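Local coordinates for protein putative 2,3,4,5-tetrahydropyridine-2-carboxylate N- succinyltransferase (Campylobacter jejuni, PDB 2RIJ) that probably catalyses the succinyl-CoA-dependent succinylation of cyclic tetrahydrodipicolinate to an acyclic product, a step of lysine biosynthesis, working as a homotrimer, at residues K225-T236 with S243-A254; F327-L338 with M371-V380. All coordinates share one frame; numbering follows the deposited sequence.

Contact 1 (K225-T236 with S243-A254); sequences KVRMGASLAAGT and SYVNFNAGTTGA
Two successive coils of the left-handed parallel beta-helix lie one on the other here, residues 225-236 against 243-254, in a largely buried contact near the middle of the chain. The rungs join by backbone bonds at two short bridges, V226 with V245 and S231 with G250. V245 N gives its hydrogen to K225 O at 2.8 Å and R227 N returns one to V245 O; at the second bridge S231 plays that part, its N donating to A249 O and its O accepting from T251 N. Between the bridges both coils turn a corner, and N248 N reaches G229 O from well above the carbonyl plane.

On the outer side of the coil, yet buried against D203, F205 and the second subunit, R227, extended from CG to NE, lies alongside N246, and its NH1 meets the amide OD1 at 2.9 Å, edge on to the guanidinium and on an OD1 lone pair. F247 N also gives to that OD1, and the two donors help to hold the amide's rotation. R227 CD packs 3.3 Å from Y244 OH, while NH2 makes a salt bridge with D203. Inside the coil, V245 CG1, anti to its backbone N (chi1 -169°), meets A230 CB at 3.6 Å and L232 CD2. At the next corner T251 OG1 and T236 OG1 meet tip to tip, 2.8 Å apart; T251 OG1 donates there and accepts from A233 N, while T236 OG1 donates to A233 O. Type II turns at R227-A230 and A233-T236, with glycines in positive-phi positions, form the tight corners characteristic of the hexapeptide-repeat left-handed beta-helix.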
loop_
_atom_site.group_PDB
_atom_site.type_symbol
_atom_site.label_atom_id
_atom_site.label_comp_id
_atom_site.label_asym_id
_atom_site.label_seq_id
_atom_site.Cartn_x
_atom_site.Cartn_y
_atom_site.Cartn_z
ATOM N N LYS A 225 -0.734 9.671 -40.750
ATOM C CA LYS A 225 -1.069 8.739 -39.665
ATOM C C LYS A 225 -1.442 7.316 -40.111
ATOM O O LYS A 225 -1.659 6.467 -39.262
ATOM C CB LYS A 225 -2.208 9.284 -38.824
ATOM C CG LYS A 225 -1.957 10.622 -38.113
ATOM C CD LYS A 225 -0.499 10.753 -37.623
ATOM C CE LYS A 225 -0.285 11.985 -36.709
ATOM N NZ LYS A 225 -0.843 11.666 -35.357
ATOM N N VAL A 226 -1.535 7.094 -41.415
ATOM C CA VAL A 226 -1.810 5.758 -41.980
ATOM C C VAL A 226 -0.785 5.420 -43.041
ATOM O O VAL A 226 -0.788 5.969 -44.156
ATOM C CB VAL A 226 -3.256 5.633 -42.498
ATOM C CG1 VAL A 226 -3.574 4.166 -42.941
ATOM C CG2 VAL A 226 -4.261 6.097 -41.430
ATOM N N ARG A 227 0.106 4.498 -42.694
ATOM C CA ARG A 227 1.096 4.027 -43.631
ATOM C C ARG A 227 0.485 3.095 -44.684
ATOM O O ARG A 227 -0.493 2.370 -44.427
ATOM C CB ARG A 227 2.206 3.342 -42.871
ATOM C CG ARG A 227 3.599 3.532 -43.447
ATOM C CD ARG A 227 4.555 2.855 -42.501
ATOM N NE ARG A 227 5.950 3.218 -42.726
ATOM C CZ ARG A 227 6.960 2.703 -42.064
ATOM N NH1 ARG A 227 6.728 1.804 -41.148
ATOM N NH2 ARG A 227 8.206 3.081 -42.301
HETATM N N MSE A 228 1.046 3.135 -45.892
HETATM C CA MSE A 228 0.703 2.123 -46.900
HETATM C C MSE A 228 0.962 0.692 -46.371
HETATM O O MSE A 228 1.950 0.444 -45.693
HETATM C CB MSE A 228 1.459 2.418 -48.207
HETATM C CG MSE A 228 1.105 1.505 -49.378
HETATM SE SE MSE A 228 -0.807 1.485 -49.723
HETATM C CE MSE A 228 -0.709 0.296 -51.301
ATOM N N GLY A 229 0.033 -0.228 -46.655
ATOM C CA GLY A 229 -0.005 -1.533 -46.037
ATOM C C GLY A 229 -0.928 -1.686 -44.813
ATOM O O GLY A 229 -1.102 -2.788 -44.344
ATOM N N ALA A 230 -1.433 -0.575 -44.259
ATOM C CA ALA A 230 -2.446 -0.594 -43.232
ATOM C C ALA A 230 -3.746 -1.151 -43.832
ATOM O O ALA A 230 -4.016 -1.019 -45.037
ATOM C CB ALA A 230 -2.659 0.843 -42.610
ATOM N N SER A 231 -4.549 -1.762 -42.974
ATOM C CA SER A 231 -5.838 -2.320 -43.354
ATOM C C SER A 231 -6.929 -1.781 -42.428
ATOM O O SER A 231 -6.945 -2.082 -41.238
ATOM C CB SER A 231 -5.767 -3.836 -43.310
ATOM O OG SER A 231 -6.991 -4.411 -43.692
ATOM N N LEU A 232 -7.794 -0.944 -42.968
ATOM C CA LEU A 232 -8.873 -0.324 -42.210
ATOM C C LEU A 232 -10.235 -0.852 -42.666
ATOM O O LEU A 232 -10.635 -0.633 -43.803
ATOM C CB LEU A 232 -8.801 1.180 -42.389
ATOM C CG LEU A 232 -7.442 1.875 -42.139
ATOM C CD1 LEU A 232 -7.670 3.401 -42.289
ATOM C CD2 LEU A 232 -6.824 1.493 -40.751
ATOM N N ALA A 233 -10.943 -1.541 -41.779
ATOM C CA ALA A 233 -12.298 -2.020 -42.077
ATOM C C ALA A 233 -13.202 -0.829 -42.298
ATOM O O ALA A 233 -12.993 0.244 -41.703
ATOM C CB ALA A 233 -12.843 -2.941 -40.962
ATOM N N ALA A 234 -14.175 -1.012 -43.181
ATOM C CA ALA A 234 -15.177 0.020 -43.519
ATOM C C ALA A 234 -15.793 0.575 -42.232
ATOM O O ALA A 234 -16.156 -0.176 -41.317
ATOM C CB ALA A 234 -16.280 -0.556 -44.493
ATOM N N GLY A 235 -15.862 1.900 -42.148
ATOM C CA GLY A 235 -16.444 2.523 -41.005
ATOM C C GLY A 235 -15.418 2.966 -39.984
ATOM O O GLY A 235 -15.776 3.606 -39.018
ATOM N N THR A 236 -14.134 2.616 -40.164
ATOM C CA THR A 236 -13.107 3.100 -39.224
ATOM C C THR A 236 -12.861 4.611 -39.340
ATOM O O THR A 236 -12.926 5.161 -40.444
ATOM C CB THR A 236 -11.810 2.305 -39.508
ATOM O OG1 THR A 236 -12.070 0.913 -39.218
ATOM C CG2 THR A 236 -10.570 2.795 -38.677
ATOM N N SER A 243 -2.492 9.477 -33.132
ATOM C CA SER A 243 -2.756 8.169 -33.683
ATOM C C SER A 243 -1.682 7.698 -34.634
ATOM O O SER A 243 -0.869 8.472 -35.141
ATOM C CB SER A 243 -4.067 8.172 -34.464
ATOM O OG SER A 243 -5.094 8.856 -33.765
ATOM N N TYR A 244 -1.741 6.423 -34.951
ATOM C CA TYR A 244 -0.946 5.884 -36.023
ATOM C C TYR A 244 -1.496 4.499 -36.373
ATOM O O TYR A 244 -1.940 3.785 -35.501
ATOM C CB TYR A 244 0.526 5.748 -35.664
ATOM C CG TYR A 244 1.424 5.567 -36.885
ATOM C CD1 TYR A 244 1.463 6.530 -37.870
ATOM C CD2 TYR A 244 2.209 4.425 -37.064
ATOM C CE1 TYR A 244 2.211 6.388 -38.992
ATOM C CE2 TYR A 244 3.015 4.288 -38.198
ATOM C CZ TYR A 244 3.012 5.260 -39.148
ATOM O OH TYR A 244 3.793 5.149 -40.262
ATOM N N VAL A 245 -1.487 4.169 -37.656
ATOM C CA VAL A 245 -1.654 2.769 -38.129
ATOM C C VAL A 245 -0.484 2.446 -39.064
ATOM O O VAL A 245 -0.311 3.032 -40.164
ATOM C CB VAL A 245 -2.951 2.525 -38.798
ATOM C CG1 VAL A 245 -3.173 0.999 -39.023
ATOM C CG2 VAL A 245 -4.143 3.190 -37.974
ATOM N N ASN A 246 0.335 1.517 -38.613
ATOM C CA ASN A 246 1.496 1.098 -39.363
ATOM C C ASN A 246 1.108 0.039 -40.424
ATOM O O ASN A 246 -0.065 -0.404 -40.546
ATOM C CB ASN A 246 2.533 0.554 -38.384
ATOM C CG ASN A 246 3.982 0.727 -38.858
ATOM O OD1 ASN A 246 4.251 0.851 -40.030
ATOM N ND2 ASN A 246 4.906 0.807 -37.908
ATOM N N PHE A 247 2.070 -0.336 -41.252
ATOM C CA PHE A 247 1.796 -1.369 -42.242
ATOM C C PHE A 247 1.558 -2.711 -41.568
ATOM O O PHE A 247 2.061 -2.960 -40.435
ATOM C CB PHE A 247 2.920 -1.454 -43.283
ATOM C CG PHE A 247 4.131 -2.135 -42.808
ATOM C CD1 PHE A 247 5.131 -1.427 -42.218
ATOM C CD2 PHE A 247 4.288 -3.498 -42.988
ATOM C CE1 PHE A 247 6.284 -2.053 -41.795
ATOM C CE2 PHE A 247 5.448 -4.130 -42.587
ATOM C CZ PHE A 247 6.427 -3.413 -41.974
ATOM N N ASN A 248 0.757 -3.552 -42.236
ATOM C CA ASN A 248 0.323 -4.857 -41.702
ATOM C C ASN A 248 -0.301 -4.702 -40.280
ATOM O O ASN A 248 -0.092 -5.538 -39.396
ATOM C CB ASN A 248 1.535 -5.805 -41.675
ATOM C CG ASN A 248 1.156 -7.245 -41.568
ATOM O OD1 ASN A 248 0.151 -7.707 -42.140
ATOM N ND2 ASN A 248 1.970 -7.991 -40.817
ATOM N N ALA A 249 -1.074 -3.629 -40.105
ATOM C CA ALA A 249 -1.813 -3.337 -38.894
ATOM C C ALA A 249 -3.150 -2.750 -39.281
ATOM O O ALA A 249 -3.303 -2.198 -40.370
ATOM C CB ALA A 249 -1.051 -2.305 -37.980
ATOM N N GLY A 250 -4.109 -2.849 -38.378
ATOM C CA GLY A 250 -5.362 -2.131 -38.521
ATOM C C GLY A 250 -6.532 -2.725 -37.775
ATOM O O GLY A 250 -6.390 -3.238 -36.656
ATOM N N THR A 251 -7.692 -2.639 -38.422
ATOM C CA THR A 251 -8.969 -2.871 -37.797
ATOM C C THR A 251 -9.709 -3.912 -38.627
ATOM O O THR A 251 -9.607 -3.926 -39.851
ATOM C CB THR A 251 -9.829 -1.582 -37.682
ATOM O OG1 THR A 251 -10.143 -1.056 -38.981
ATOM C CG2 THR A 251 -9.074 -0.502 -36.858
ATOM N N THR A 252 -10.452 -4.751 -37.961
ATOM C CA THR A 252 -11.287 -5.730 -38.663
ATOM C C THR A 252 -12.779 -5.433 -38.586
ATOM O O THR A 252 -13.584 -6.189 -39.113
ATOM C CB THR A 252 -10.985 -7.154 -38.212
ATOM O OG1 THR A 252 -11.239 -7.284 -36.811
ATOM C CG2 THR A 252 -9.503 -7.525 -38.533
ATOM N N GLY A 253 -13.146 -4.309 -38.013
ATOM C CA GLY A 253 -14.500 -3.808 -38.098
ATOM C C GLY A 253 -14.420 -2.344 -37.832
ATOM O O GLY A 253 -13.338 -1.815 -37.527
ATOM N N ALA A 254 -15.540 -1.662 -37.897
ATOM C CA ALA A 254 -15.538 -0.209 -37.649
ATOM C C ALA A 254 -15.077 0.090 -36.226
ATOM O O ALA A 254 -15.688 -0.404 -35.283
ATOM C CB ALA A 254 -16.954 0.367 -37.882
HETATM O O HOH W 1 -8.772 -5.513 -41.778
#

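Contact 2 (F327-L338 with M371-V380)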
loop_
_atom_site.group_PDB
_atom_site.type_symbol
_atom_site.label_atom_id
_atom_site.label_comp_id
_atom_site.label_asym_id
_atom_site.label_seq_id
_atom_site.Cartn_x
_atom_site.Cartn_y
_atom_site.Cartn_z
ATOM N N PHE A 327 -1.020 -8.315 -11.874
ATOM C CA PHE A 327 -2.376 -7.875 -11.554
ATOM C C PHE A 327 -2.992 -8.769 -10.515
ATOM O O PHE A 327 -2.827 -10.000 -10.559
ATOM C CB PHE A 327 -3.292 -7.924 -12.799
ATOM C CG PHE A 327 -2.836 -7.009 -13.896
ATOM C CD1 PHE A 327 -3.215 -5.658 -13.912
ATOM C CD2 PHE A 327 -1.942 -7.459 -14.869
ATOM C CE1 PHE A 327 -2.753 -4.817 -14.903
ATOM C CE2 PHE A 327 -1.475 -6.590 -15.837
ATOM C CZ PHE A 327 -1.860 -5.295 -15.849
ATOM N N LEU A 328 -3.758 -8.137 -9.623
ATOM C CA LEU A 328 -4.538 -8.825 -8.607
ATOM C C LEU A 328 -5.897 -9.106 -9.217
ATOM O O LEU A 328 -6.579 -8.170 -9.660
ATOM C CB LEU A 328 -4.690 -7.939 -7.360
ATOM C CG LEU A 328 -5.481 -8.476 -6.164
ATOM C CD1 LEU A 328 -4.718 -9.569 -5.495
ATOM C CD2 LEU A 328 -5.815 -7.382 -5.146
ATOM N N LEU A 329 -6.271 -10.381 -9.245
ATOM C CA LEU A 329 -7.523 -10.807 -9.851
ATOM C C LEU A 329 -8.710 -10.553 -8.936
ATOM O O LEU A 329 -8.671 -10.906 -7.762
ATOM C CB LEU A 329 -7.479 -12.305 -10.166
ATOM C CG LEU A 329 -8.772 -12.867 -10.778
ATOM C CD1 LEU A 329 -8.804 -12.393 -12.205
ATOM C CD2 LEU A 329 -8.833 -14.389 -10.690
ATOM N N LYS A 330 -9.777 -9.971 -9.488
ATOM C CA LYS A 330 -11.054 -9.853 -8.806
ATOM C C LYS A 330 -12.114 -10.454 -9.681
ATOM O O LYS A 330 -11.919 -10.623 -10.881
ATOM C CB LYS A 330 -11.338 -8.400 -8.451
ATOM C CG LYS A 330 -10.230 -7.846 -7.528
ATOM C CD LYS A 330 -10.694 -6.788 -6.617
ATOM C CE LYS A 330 -9.539 -6.286 -5.713
ATOM N NZ LYS A 330 -9.023 -7.316 -4.733
ATOM N N ASP A 331 -13.254 -10.795 -9.095
ATOM C CA ASP A 331 -14.395 -11.321 -9.873
ATOM C C ASP A 331 -14.097 -12.647 -10.547
ATOM O O ASP A 331 -14.594 -12.909 -11.642
ATOM C CB ASP A 331 -14.852 -10.287 -10.937
ATOM C CG ASP A 331 -15.176 -8.921 -10.345
ATOM O OD1 ASP A 331 -15.920 -8.887 -9.358
ATOM O OD2 ASP A 331 -14.671 -7.874 -10.844
ATOM N N ALA A 332 -13.359 -13.521 -9.869
ATOM C CA ALA A 332 -12.910 -14.788 -10.492
ATOM C C ALA A 332 -14.041 -15.669 -10.990
ATOM O O ALA A 332 -13.954 -16.252 -12.070
ATOM C CB ALA A 332 -12.019 -15.553 -9.551
ATOM N N GLU A 333 -15.131 -15.758 -10.234
ATOM C CA GLU A 333 -16.233 -16.647 -10.632
ATOM C C GLU A 333 -16.919 -16.199 -11.910
ATOM O O GLU A 333 -17.226 -17.027 -12.773
ATOM C CB GLU A 333 -17.254 -16.836 -9.488
ATOM C CG GLU A 333 -16.638 -17.407 -8.235
ATOM N N GLU A 334 -17.130 -14.895 -12.051
ATOM C CA GLU A 334 -17.755 -14.354 -13.249
ATOM C C GLU A 334 -16.802 -14.424 -14.444
ATOM O O GLU A 334 -17.234 -14.709 -15.571
ATOM C CB GLU A 334 -18.202 -12.896 -13.015
ATOM C CG GLU A 334 -19.449 -12.736 -12.141
ATOM C CD GLU A 334 -20.668 -13.491 -12.698
ATOM O OE1 GLU A 334 -21.151 -13.183 -13.824
ATOM O OE2 GLU A 334 -21.145 -14.412 -11.995
ATOM N N LEU A 335 -15.518 -14.155 -14.204
ATOM C CA LEU A 335 -14.525 -14.264 -15.272
ATOM C C LEU A 335 -14.388 -15.727 -15.749
ATOM O O LEU A 335 -14.290 -15.958 -16.930
ATOM C CB LEU A 335 -13.168 -13.646 -14.877
ATOM C CG LEU A 335 -13.087 -12.097 -14.926
ATOM C CD1 LEU A 335 -11.762 -11.638 -14.261
ATOM C CD2 LEU A 335 -13.246 -11.513 -16.365
ATOM N N ALA A 336 -14.422 -16.688 -14.832
ATOM C CA ALA A 336 -14.482 -18.131 -15.201
ATOM C C ALA A 336 -15.595 -18.447 -16.184
ATOM O O ALA A 336 -15.398 -19.197 -17.142
ATOM C CB ALA A 336 -14.624 -18.966 -13.966
ATOM N N LYS A 337 -16.761 -17.846 -15.989
ATOM C CA LYS A 337 -17.874 -18.075 -16.894
ATOM C C LYS A 337 -17.608 -17.601 -18.305
ATOM O O LYS A 337 -18.024 -18.245 -19.258
ATOM C CB LYS A 337 -19.131 -17.388 -16.384
ATOM C CG LYS A 337 -19.691 -17.994 -15.117
ATOM C CD LYS A 337 -21.037 -17.359 -14.774
ATOM C CE LYS A 337 -21.418 -17.550 -13.310
ATOM N NZ LYS A 337 -22.762 -16.933 -13.019
ATOM N N LEU A 338 -16.956 -16.448 -18.440
ATOM C CA LEU A 338 -16.629 -15.911 -19.749
ATOM C C LEU A 338 -15.415 -16.653 -20.352
ATOM O O LEU A 338 -15.140 -16.528 -21.533
ATOM C CB LEU A 338 -16.328 -14.389 -19.616
ATOM C CG LEU A 338 -17.478 -13.511 -19.150
ATOM C CD1 LEU A 338 -17.046 -12.090 -18.886
ATOM C CD2 LEU A 338 -18.584 -13.574 -20.230
HETATM N N MSE A 371 -2.425 -2.805 -8.980
HETATM C CA MSE A 371 -2.963 -3.081 -10.305
HETATM C C MSE A 371 -3.944 -4.243 -10.211
HETATM O O MSE A 371 -3.634 -5.314 -9.648
HETATM C CB MSE A 371 -1.845 -3.383 -11.299
HETATM C CG MSE A 371 -0.888 -2.250 -11.514
HETATM SE SE MSE A 371 -1.775 -0.738 -12.322
HETATM C CE MSE A 371 -1.983 -1.309 -14.106
ATOM N N ILE A 372 -5.135 -4.018 -10.747
ATOM C CA ILE A 372 -6.212 -5.029 -10.700
ATOM C C ILE A 372 -6.618 -5.510 -12.085
ATOM O O ILE A 372 -6.653 -4.752 -13.031
ATOM C CB ILE A 372 -7.472 -4.485 -9.943
ATOM C CG1 ILE A 372 -7.204 -4.451 -8.435
ATOM C CG2 ILE A 372 -8.758 -5.319 -10.259
ATOM C CD1 ILE A 372 -8.096 -3.484 -7.685
ATOM N N VAL A 373 -6.929 -6.796 -12.193
ATOM C CA VAL A 373 -7.673 -7.313 -13.320
ATOM C C VAL A 373 -9.028 -7.816 -12.761
ATOM O O VAL A 373 -9.059 -8.628 -11.820
ATOM C CB VAL A 373 -6.938 -8.366 -14.155
ATOM C CG1 VAL A 373 -6.527 -9.641 -13.312
ATOM C CG2 VAL A 373 -7.796 -8.709 -15.379
ATOM N N ALA A 374 -10.123 -7.278 -13.286
ATOM C CA ALA A 374 -11.481 -7.519 -12.765
ATOM C C ALA A 374 -12.456 -7.802 -13.915
ATOM O O ALA A 374 -12.047 -7.854 -15.080
ATOM C CB ALA A 374 -11.945 -6.331 -11.930
ATOM N N LEU A 375 -13.749 -7.941 -13.606
ATOM C CA LEU A 375 -14.755 -8.135 -14.621
ATOM C C LEU A 375 -15.187 -6.799 -15.223
ATOM O O LEU A 375 -15.493 -5.847 -14.517
ATOM C CB LEU A 375 -15.998 -8.856 -14.043
ATOM C CG LEU A 375 -17.220 -9.035 -14.934
ATOM C CD1 LEU A 375 -16.994 -10.120 -15.989
ATOM C CD2 LEU A 375 -18.491 -9.272 -14.059
ATOM N N ASN A 376 -15.239 -6.754 -16.538
ATOM C CA ASN A 376 -15.950 -5.698 -17.219
ATOM C C ASN A 376 -17.446 -5.991 -16.998
ATOM O O ASN A 376 -17.985 -6.928 -17.571
ATOM C CB ASN A 376 -15.599 -5.682 -18.690
ATOM C CG ASN A 376 -16.488 -4.732 -19.493
ATOM O OD1 ASN A 376 -17.305 -3.991 -18.909
ATOM N ND2 ASN A 376 -16.378 -4.789 -20.812
ATOM N N LYS A 377 -18.094 -5.199 -16.160
ATOM C CA LYS A 377 -19.493 -5.462 -15.810
ATOM C C LYS A 377 -20.375 -5.608 -17.053
ATOM O O LYS A 377 -21.185 -6.544 -17.128
ATOM C CB LYS A 377 -20.029 -4.386 -14.864
ATOM C CG LYS A 377 -19.147 -4.112 -13.610
ATOM C CD LYS A 377 -18.797 -5.359 -12.773
ATOM C CE LYS A 377 -17.718 -5.058 -11.667
ATOM N NZ LYS A 377 -16.261 -5.520 -11.939
ATOM N N LYS A 378 -20.181 -4.752 -18.055
ATOM C CA LYS A 378 -20.916 -4.905 -19.344
ATOM C C LYS A 378 -20.702 -6.246 -20.102
ATOM O O LYS A 378 -21.540 -6.609 -20.937
ATOM C CB LYS A 378 -20.619 -3.755 -20.332
ATOM C CG LYS A 378 -20.499 -2.344 -19.742
ATOM C CD LYS A 378 -21.460 -2.074 -18.609
ATOM N N ALA A 379 -19.607 -6.968 -19.836
ATOM C CA ALA A 379 -19.268 -8.193 -20.601
ATOM C C ALA A 379 -20.121 -9.433 -20.226
ATOM O O ALA A 379 -20.298 -10.348 -21.061
ATOM C CB ALA A 379 -17.786 -8.520 -20.473
ATOM N N VAL A 380 -20.612 -9.477 -18.982
ATOM C CA VAL A 380 -21.554 -10.527 -18.564
ATOM C C VAL A 380 -22.843 -10.408 -19.387
ATOM O O VAL A 380 -23.306 -11.399 -19.962
ATOM C CB VAL A 380 -21.899 -10.452 -17.061
ATOM C CG1 VAL A 380 -23.027 -11.438 -16.715
ATOM C CG2 VAL A 380 -20.671 -10.746 -16.237
#
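Strands 327-329 and 371-375 run parallel as neighbours in a mixed sheet, their short axes 4.2 Å apart at closest and inclined at 37°. L328 pairs with I372 and L329 with V373: L328 N donates to M371 O, V373 N to L328 O, and K330 N to V373 O. Beyond the last of these, segment 327-338 turns into helix 332-338, which passes the second strand at 67°.

F327 and M371, a selenomethionine, point the same way side by side, ring atom CE1 3.7 Å from the terminal CE. V373 CG1, held between its backbone N and carbonyl carbon, wedges against F327 CB. Under the helix, L375 splits its branches: CD1 meets L338 CD1 at 3.5 Å and L335 CD2, whereas CD2 packs on E334 CB. L338 CD1 also touches A379 CB.

Where strand pairing ends, D331 takes over. Its OD2 accepts L375 N at 2.9 Å almost straight (176°), on the anti side of the carboxylate, and K377 NZ forms a salt bridge to the same oxygen at 3.0 Å, coming in from above the carboxylate plane. NZ also donates to L375 O, so lysine and aspartate close round the same residue's backbone. Two donors on one oxygen, one of them charged, would probably favour the ionised carboxylate and pin the start of the helix to the strand's end.

How the contacts relate
Contact 1 comes first along the chain and is complete before contact 2 begins; their centres lie 30 Å apart and their nearest atoms about 15 Å, with no touch. Contact 1 joins coils near the start of the beta-helix, whereas contact 2 lies in the C-terminal part that follows its last coils. One mixed sheet links the two regions: strand 237-238, between the segments of contact 1, belongs to it, and the order runs through the coils to 314-315, 360-364, 371-375 and 326-329. Predicted succinyl-CoA-binding residues adjoin both contacts, R260 near Y244 and R363 near I372, consistent with a succinyl-CoA site extending along the beta-helix.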